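Local coordinates for protein putative acyl-CoA dehydrogenase (Burkholderia xenovorans, PDB 5JSC) that binds flavin-adenine dinucleotide and belongs to the acyl-CoA dehydrogenase family of flavoproteins, though its own function is not established, at residues 35-38 / 39-42; 62-66 / 67-71; 95-98 / 99-103; 24-27 / 28-32. All coordinates share one frame; numbering follows the deposited sequence.

Interaction 1: 35-38 / 39-42; sequences AGIE and AWCR
Glu-38 and Arg-42, one turn apart on the same helix, meet in a salt bridge: Glu-38 OE2 stands 2.7 Å from Arg-42 NE. The glutamate has its CG anti to the backbone N (chi1 173°) and bends at chi2, which turns the carboxylate down the helix. Arg-42 instead runs extended from CG to NE, and its guanidinium settles over the glutamate chain, with Glu-38 CG 3.7 Å above the centre of one face. OE2 too comes over a face of the guanidinium, with the carboxylate and guanidinium planes 82° apart, so the pairing is not the coplanar two-pronged kind. Ala-39, a residue type that favours helix, enters through its backbone: its N donates to Ala-35 O at 3.0 Å, and its short side chain lies beside that oxygen of the previous turn. Ile-37, buried and apolar, packs on Leu-94 and Thr-97 of helix 88-101 and has its CD1 4.3 Å from Trp-40 CE3. The other oxygen, Glu-38 OE1, is hydrogen-bonded to His-101. One carboxylate therefore joins a cation on its own helix to an imidazole on helix 88-101, and this shared negative charge would be expected to keep Arg-42 close and to polarise His-101.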
# COMPACT_ATOMS: atom_id res chain seq x y z
N ALA C 35 -24.96 14.54 20.76
CA ALA C 35 -26.37 14.46 20.38
C ALA C 35 -26.91 15.83 19.99
O ALA C 35 -27.69 15.95 19.04
CB ALA C 35 -27.19 13.87 21.53
N GLY C 36 -26.48 16.87 20.71
CA GLY C 36 -26.97 18.21 20.42
C GLY C 36 -26.53 18.72 19.07
O GLY C 36 -27.33 19.29 18.31
N ILE C 37 -25.25 18.53 18.73
CA ILE C 37 -24.80 19.04 17.44
C ILE C 37 -25.38 18.20 16.30
O ILE C 37 -25.71 18.73 15.24
CB ILE C 37 -23.26 19.15 17.37
CG1 ILE C 37 -22.82 19.81 16.06
CG2 ILE C 37 -22.57 17.80 17.56
CD1 ILE C 37 -23.29 21.24 15.92
N GLU C 38 -25.58 16.89 16.52
CA GLU C 38 -26.24 16.07 15.51
C GLU C 38 -27.66 16.56 15.25
O GLU C 38 -28.09 16.67 14.09
CB GLU C 38 -26.26 14.60 15.92
CG GLU C 38 -27.08 13.69 15.00
CD GLU C 38 -26.59 13.63 13.55
OE1 GLU C 38 -25.41 13.95 13.29
OE2 GLU C 38 -27.39 13.25 12.67
N ALA C 39 -28.42 16.86 16.31
CA ALA C 39 -29.77 17.37 16.13
C ALA C 39 -29.76 18.72 15.41
O ALA C 39 -30.63 18.99 14.57
CB ALA C 39 -30.47 17.49 17.48
N TRP C 40 -28.79 19.58 15.74
CA TRP C 40 -28.68 20.85 15.04
C TRP C 40 -28.44 20.63 13.55
O TRP C 40 -29.07 21.27 12.71
CB TRP C 40 -27.56 21.71 15.65
CG TRP C 40 -27.47 23.09 15.01
CD1 TRP C 40 -28.08 24.23 15.44
CD2 TRP C 40 -26.76 23.44 13.81
NE1 TRP C 40 -27.80 25.28 14.58
CE2 TRP C 40 -26.99 24.81 13.57
CE3 TRP C 40 -25.95 22.73 12.92
CZ2 TRP C 40 -26.44 25.49 12.48
CZ3 TRP C 40 -25.41 23.40 11.83
CH2 TRP C 40 -25.66 24.77 11.62
N CYS C 41 -27.56 19.68 13.21
CA CYS C 41 -27.30 19.38 11.81
C CYS C 41 -28.54 18.88 11.09
O CYS C 41 -28.82 19.29 9.95
CB CYS C 41 -26.19 18.34 11.70
SG CYS C 41 -24.57 18.98 12.11
N ARG C 42 -29.29 17.97 11.72
CA ARG C 42 -30.47 17.40 11.06
C ARG C 42 -31.53 18.45 10.81
O ARG C 42 -32.29 18.34 9.84
CB ARG C 42 -31.04 16.25 11.89
CG ARG C 42 -30.24 14.97 11.77
CD ARG C 42 -30.72 13.89 12.72
NE ARG C 42 -29.97 12.65 12.51
CZ ARG C 42 -29.80 11.70 13.42
NH1 ARG C 42 -29.10 10.62 13.12
NH2 ARG C 42 -30.30 11.84 14.64

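Interaction 2: 62-66 / 67-71; sequences RELGA and AGWLK
Leu-64 and Gly-65 receive the side chains of Trp-69 and Leu-70 where helix 53-66 ends in a Schellman motif. The chain folds back after Gly-68, whose positive phi (92°) glycine adopts easily. Two backbone bonds close the turn: Trp-69 N to Leu-64 O at 3.0 Å and Gly-68 N to Gly-65 O at 3.1 Å. In Leu-70, CG stands anti to the carbonyl carbon (chi1 -56°) and chi2 is extended, a conformation that lays the branch back along the helix end. Its CD1 comes within 3.6 Å of Gly-65 CA, an approach eased by the lack of a side chain there, while CD2 lies 3.9 Å from Leu-64 CB. Leu-64 has the same kind of first torsion, and its CD2 reaches Trp-69 CD1 at 4.1 Å, the two side chains crossing at about a right angle. Over one face of the indole, toward the rim, sits Ala-67 O. Leucine and tryptophan suit these places because both offer broad apolar surface to what lies beyond: Trp-69 meets Trp-40 of helix 28-44 edge-to-face and also touches Ile-37, while Leu-64, Trp-69 and Leu-70 all rest on Leu-109 of helix 103-122.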
# COMPACT_ATOMS: atom_id res chain seq x y z
N ARG C 62 -23.33 32.95 11.78
CA ARG C 62 -24.37 33.55 12.61
C ARG C 62 -25.22 32.48 13.29
O ARG C 62 -25.54 32.60 14.48
CB ARG C 62 -25.23 34.49 11.78
CG ARG C 62 -24.48 35.66 11.18
CD ARG C 62 -25.42 36.68 10.55
NE ARG C 62 -26.19 36.12 9.44
CZ ARG C 62 -25.95 36.37 8.15
NH1 ARG C 62 -24.96 37.18 7.81
NH2 ARG C 62 -26.70 35.82 7.21
N GLU C 63 -25.62 31.44 12.54
CA GLU C 63 -26.50 30.41 13.09
C GLU C 63 -25.79 29.57 14.13
O GLU C 63 -26.35 29.27 15.19
CB GLU C 63 -27.02 29.52 11.96
CG GLU C 63 -27.95 30.21 10.98
CD GLU C 63 -28.35 29.29 9.85
OE1 GLU C 63 -27.78 28.18 9.73
OE2 GLU C 63 -29.25 29.67 9.07
N LEU C 64 -24.57 29.13 13.82
CA LEU C 64 -23.80 28.36 14.80
C LEU C 64 -23.54 29.20 16.04
O LEU C 64 -23.60 28.69 17.17
CB LEU C 64 -22.48 27.90 14.18
CG LEU C 64 -22.58 26.78 13.14
CD1 LEU C 64 -21.29 26.70 12.35
CD2 LEU C 64 -22.90 25.45 13.79
N GLY C 65 -23.28 30.49 15.86
CA GLY C 65 -23.06 31.36 17.00
C GLY C 65 -24.28 31.48 17.88
O GLY C 65 -24.19 31.35 19.10
N ALA C 66 -25.44 31.71 17.26
CA ALA C 66 -26.67 31.87 18.03
C ALA C 66 -27.03 30.60 18.78
O ALA C 66 -27.63 30.66 19.87
CB ALA C 66 -27.82 32.28 17.11
N ALA C 67 -26.67 29.43 18.24
CA ALA C 67 -26.97 28.16 18.87
C ALA C 67 -25.97 27.77 19.95
O ALA C 67 -26.18 26.75 20.62
CB ALA C 67 -27.04 27.05 17.82
N GLY C 68 -24.91 28.55 20.14
CA GLY C 68 -23.94 28.29 21.18
C GLY C 68 -22.76 27.43 20.77
O GLY C 68 -21.89 27.16 21.61
N TRP C 69 -22.68 27.01 19.51
CA TRP C 69 -21.65 26.03 19.16
C TRP C 69 -20.27 26.64 18.96
O TRP C 69 -19.28 25.91 19.00
CB TRP C 69 -22.08 25.26 17.90
CG TRP C 69 -23.33 24.47 18.14
CD1 TRP C 69 -24.52 24.59 17.47
CD2 TRP C 69 -23.54 23.46 19.15
NE1 TRP C 69 -25.44 23.71 17.99
CE2 TRP C 69 -24.87 23.02 19.02
CE3 TRP C 69 -22.73 22.90 20.14
CZ2 TRP C 69 -25.41 22.03 19.85
CZ3 TRP C 69 -23.27 21.92 20.96
CH2 TRP C 69 -24.60 21.50 20.81
N LEU C 70 -20.18 27.96 18.76
CA LEU C 70 -18.87 28.60 18.59
C LEU C 70 -18.18 28.89 19.92
O LEU C 70 -17.00 29.27 19.91
CB LEU C 70 -19.02 29.89 17.79
CG LEU C 70 -19.68 29.72 16.41
CD1 LEU C 70 -19.75 31.07 15.69
CD2 LEU C 70 -18.96 28.68 15.54
N LYS C 71 -18.86 28.70 21.05
CA LYS C 71 -18.23 28.95 22.34
C LYS C 71 -17.13 27.95 22.65
O LYS C 71 -16.23 28.25 23.44
CB LYS C 71 -19.28 28.90 23.45
CG LYS C 71 -20.41 29.93 23.27
CD LYS C 71 -21.44 29.87 24.40
CE LYS C 71 -20.82 30.07 25.78
NZ LYS C 71 -21.85 30.08 26.85

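Interaction 3: 95-98 / 99-103; sequences RETL and AKHSG. With SO4 (sulfate ion), chain S; EDO (1,2-ethanediol), chain O.
Arg-95 O and Ala-99 N are joined by a regular helical bond of 2.8 Å, and Lys-100 N to Glu-96 O continues the pattern. The last turn then tightens. His-101 N bonds only weakly to Thr-97 O and turns to Leu-98 O (2.9 Å), which also accepts from Ser-102 N at 2.7 Å. The Ser-102 bond is nearly collinear with the carbonyl, whereas His-101 N stands well above its plane. Among the side chains, the His-101 ring presents its edge to Thr-97 O, with CD2 at 3.1 Å and the oxygen in the ring plane; NE2 is held by Glu-38 of helix 28-44. Glu-96 has CG anti to its own N (chi1 -178°) and an extended chain, and OE2 reaches a water at 2.8 Å that in turn accepts from Lys-100 NZ. The Glu-96 carboxylate also pairs with Arg-274, bonds to Tyr-319 and takes both hydroxyls of a 1,2-ethanediol. Ser-102, a small hydroxyl residue fitted to an N-cap, caps Ala-105 N; its OG donates to a sulfate oxygen, O2, at 2.7 Å, and Gly-103 N donates to O4. That anion, probably from the crystallisation liquor, occupies the amide-rich start of helix 103-122, where the helix dipole would favour negative charge.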
# COMPACT_ATOMS: atom_id res chain seq x y z
N ARG C 95 -16.56 19.42 14.92
CA ARG C 95 -16.10 19.34 13.53
C ARG C 95 -16.43 17.99 12.91
O ARG C 95 -16.85 17.92 11.75
CB ARG C 95 -14.60 19.61 13.45
CG ARG C 95 -14.21 21.06 13.59
CD ARG C 95 -12.83 21.31 12.97
NE ARG C 95 -12.86 21.29 11.51
CZ ARG C 95 -11.83 21.61 10.73
NH1 ARG C 95 -10.67 21.99 11.28
NH2 ARG C 95 -11.95 21.58 9.41
N GLU C 96 -16.24 16.91 13.67
CA GLU C 96 -16.57 15.59 13.13
C GLU C 96 -18.03 15.52 12.70
O GLU C 96 -18.35 15.08 11.59
CB GLU C 96 -16.27 14.50 14.17
CG GLU C 96 -16.57 13.13 13.62
CD GLU C 96 -16.54 12.03 14.66
OE1 GLU C 96 -15.83 12.16 15.67
OE2 GLU C 96 -17.23 11.01 14.45
N THR C 97 -18.95 15.96 13.57
CA THR C 97 -20.37 15.88 13.25
C THR C 97 -20.73 16.83 12.12
O THR C 97 -21.47 16.46 11.20
CB THR C 97 -21.21 16.17 14.49
OG1 THR C 97 -20.78 15.32 15.55
CG2 THR C 97 -22.70 15.94 14.22
N LEU C 98 -20.23 18.06 12.17
CA LEU C 98 -20.53 19.01 11.09
C LEU C 98 -20.02 18.49 9.75
O LEU C 98 -20.76 18.48 8.76
CB LEU C 98 -19.93 20.37 11.41
CG LEU C 98 -20.66 21.17 12.49
CD1 LEU C 98 -19.78 22.33 12.95
CD2 LEU C 98 -22.01 21.68 11.99
N ALA C 99 -18.76 18.03 9.71
CA ALA C 99 -18.20 17.54 8.46
C ALA C 99 -18.98 16.35 7.92
O ALA C 99 -19.14 16.20 6.70
CB ALA C 99 -16.73 17.15 8.66
N LYS C 100 -19.49 15.50 8.82
CA LYS C 100 -20.29 14.35 8.40
C LYS C 100 -21.54 14.77 7.64
O LYS C 100 -22.09 13.97 6.87
CB LYS C 100 -20.65 13.51 9.64
CG LYS C 100 -21.36 12.20 9.33
CD LYS C 100 -21.42 11.30 10.56
CE LYS C 100 -22.23 11.92 11.68
NZ LYS C 100 -22.30 11.03 12.87
N HIS C 101 -22.01 16.00 7.83
CA HIS C 101 -23.18 16.53 7.14
C HIS C 101 -22.86 17.56 6.08
O HIS C 101 -23.57 17.61 5.06
CB HIS C 101 -24.15 17.17 8.14
CG HIS C 101 -24.78 16.20 9.09
ND1 HIS C 101 -26.04 15.67 8.88
CD2 HIS C 101 -24.35 15.68 10.27
CE1 HIS C 101 -26.35 14.86 9.88
NE2 HIS C 101 -25.34 14.85 10.73
N SER C 102 -21.84 18.40 6.29
CA SER C 102 -21.63 19.57 5.44
C SER C 102 -20.20 20.07 5.59
O SER C 102 -19.81 20.49 6.68
CB SER C 102 -22.60 20.69 5.80
OG SER C 102 -22.19 21.90 5.19
N GLY C 103 -19.45 20.07 4.49
CA GLY C 103 -18.13 20.68 4.53
C GLY C 103 -18.17 22.17 4.79
O GLY C 103 -17.26 22.72 5.41
S SO4 S . -21.64 20.78 1.58
O1 SO4 S . -23.06 20.45 1.57
O2 SO4 S . -21.39 21.79 2.61
O3 SO4 S . -21.24 21.30 0.28
O4 SO4 S . -20.85 19.59 1.90
C1 EDO O . -16.06 9.36 17.82
O1 EDO O . -15.64 9.50 16.47
C2 EDO O . -17.38 10.08 18.04
O2 EDO O . -18.25 9.84 16.93
O HOH W 1 -19.91 11.60 14.04

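Interaction 4: 24-27 / 28-32; sequences PFFE and PRHRE
Phe-26 and Glu-27 meet His-30 and Arg-31 at the start of helix 28-44, with Glu-27 in the N-cap position. The polar part is a reciprocal grip between Glu-27 and His-30. Glu-27 N donates to His-30 ND1 at 3.0 Å with an N-H...N angle of 168°, and the donor lies in the plane of the imidazole; the accepting ND1 therefore carries no proton. In return His-30 N donates to Glu-27 O at 2.9 Å, from above the carbonyl plane, and Arg-31 N adds a weak bond to the same oxygen. Histidine suits the third helical place because its first torsion (chi1 -63°) turns the ring back so that its ND1 edge faces the backbone N of the N-cap residue, while NE2, on the far side of the ring, is held by Asp-87. Apolar contact comes from Phe-26, whose CD1 lies 3.8 Å from His-30 CB, the two side chains crossing at about a right angle. Pro-28 fits the first turn, where a residue without an N-H costs no helical bond. The two guanidinium groups lie face-on to aliphatic and backbone parts of Glu-27, not to its carboxylate. Arg-31, bonded through NH1 to Leu-21 O, folds back beneath the cap residue in one of two modelled conformers. Arg-29, salt-bridged to Asp-87, lays its guanidinium against Glu-27 CB, 3.8 Å from Arg-29 NH1.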
# COMPACT_ATOMS: atom_id res chain seq x y z
N PRO C 24 -13.80 5.62 27.17
CA PRO C 24 -13.49 6.41 28.38
C PRO C 24 -12.64 7.64 28.10
O PRO C 24 -12.31 8.37 29.04
CB PRO C 24 -12.77 5.40 29.28
CG PRO C 24 -12.23 4.38 28.35
CD PRO C 24 -13.19 4.28 27.20
N PHE C 25 -12.26 7.88 26.84
CA PHE C 25 -11.76 9.19 26.46
C PHE C 25 -12.81 10.28 26.65
O PHE C 25 -12.44 11.45 26.75
CB PHE C 25 -11.33 9.21 24.99
CG PHE C 25 -10.08 8.43 24.68
CD1 PHE C 25 -8.93 8.62 25.41
CD2 PHE C 25 -10.06 7.54 23.62
CE1 PHE C 25 -7.76 7.93 25.10
CE2 PHE C 25 -8.90 6.84 23.31
CZ PHE C 25 -7.76 7.03 24.05
N PHE C 26 -14.10 9.92 26.67
CA PHE C 26 -15.17 10.90 26.70
C PHE C 26 -15.80 10.99 28.08
O PHE C 26 -15.83 10.02 28.84
CB PHE C 26 -16.28 10.55 25.70
CG PHE C 26 -15.84 10.63 24.28
CD1 PHE C 26 -15.55 11.86 23.71
CD2 PHE C 26 -15.74 9.48 23.50
CE1 PHE C 26 -15.15 11.95 22.39
CE2 PHE C 26 -15.33 9.56 22.17
CZ PHE C 26 -15.03 10.80 21.61
N GLU C 27 -16.33 12.17 28.39
CA GLU C 27 -17.14 12.42 29.57
C GLU C 27 -18.61 12.49 29.18
O GLU C 27 -18.94 12.63 28.00
CB GLU C 27 -16.71 13.73 30.23
CG GLU C 27 -15.34 13.63 30.86
CD GLU C 27 -15.31 12.59 31.96
OE1 GLU C 27 -16.33 12.42 32.66
OE2 GLU C 27 -14.27 11.92 32.12
N PRO C 28 -19.53 12.37 30.15
CA PRO C 28 -20.96 12.47 29.81
C PRO C 28 -21.31 13.73 29.03
O PRO C 28 -22.13 13.66 28.11
CB PRO C 28 -21.64 12.43 31.18
CG PRO C 28 -20.73 11.59 32.00
CD PRO C 28 -19.33 11.96 31.56
N ARG C 29 -20.69 14.87 29.36
CA ARG C 29 -21.01 16.10 28.63
C ARG C 29 -20.70 15.97 27.14
O ARG C 29 -21.36 16.61 26.32
CB ARG C 29 -20.24 17.28 29.22
CG ARG C 29 -18.74 17.21 29.05
CD ARG C 29 -18.06 18.48 29.56
NE ARG C 29 -16.64 18.48 29.26
CZ ARG C 29 -15.71 17.94 30.05
NH1 ARG C 29 -16.08 17.37 31.19
NH2 ARG C 29 -14.43 17.98 29.70
N HIS C 30 -19.73 15.13 26.78
CA HIS C 30 -19.39 14.97 25.37
C HIS C 30 -20.45 14.18 24.63
O HIS C 30 -20.73 14.44 23.46
CB HIS C 30 -18.02 14.31 25.21
CG HIS C 30 -16.91 15.13 25.78
ND1 HIS C 30 -16.08 14.68 26.78
CD2 HIS C 30 -16.54 16.41 25.52
CE1 HIS C 30 -15.22 15.64 27.10
NE2 HIS C 30 -15.48 16.70 26.35
N ARG C 31 -21.04 13.19 25.30
CA ARG C 31 -22.14 12.45 24.70
C ARG C 31 -23.35 13.35 24.48
O ARG C 31 -24.01 13.28 23.44
CB ARG C 31 -22.50 11.25 25.56
CG ARG C 31 -21.43 10.16 25.56
CD ARG C 31 -21.86 8.94 26.35
NE ARG C 31 -21.51 9.04 27.77
CZ ARG C 31 -20.30 8.76 28.26
NH1 ARG C 31 -19.33 8.37 27.44
NH2 ARG C 31 -20.07 8.86 29.56
N GLU C 32 -23.64 14.21 25.45
CA GLU C 32 -24.76 15.14 25.27
C GLU C 32 -24.45 16.14 24.16
O GLU C 32 -25.34 16.48 23.37
CB GLU C 32 -25.07 15.83 26.59
CG GLU C 32 -25.70 14.86 27.56
CD GLU C 32 -25.65 15.33 28.99
OE1 GLU C 32 -25.20 16.47 29.23
OE2 GLU C 32 -26.06 14.55 29.87

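Along the chain the order is interaction 4, interaction 1, interaction 2, interaction 3; interactions 1 to 3, and the helical half of interaction 4, lie in the N-terminal helical domain of the acyl-CoA dehydrogenase fold. Interactions 4 and 1 share helix 28-44, their centres about 16 Å apart. Interaction 1 is the hub: it touches interaction 2, at the end of helix 53-66 (centres about 13 Å apart), and interaction 3, at the end of helix 88-101 (about 10 Å). Interactions 2 and 3 meet through Leu-64 and Leu-98, whereas interaction 4 touches neither of them. Helix 28-44 is thus anchored at its start and packed along its second half against the ends of helices 53-66 and 88-101, tying consecutive helices into one bundle.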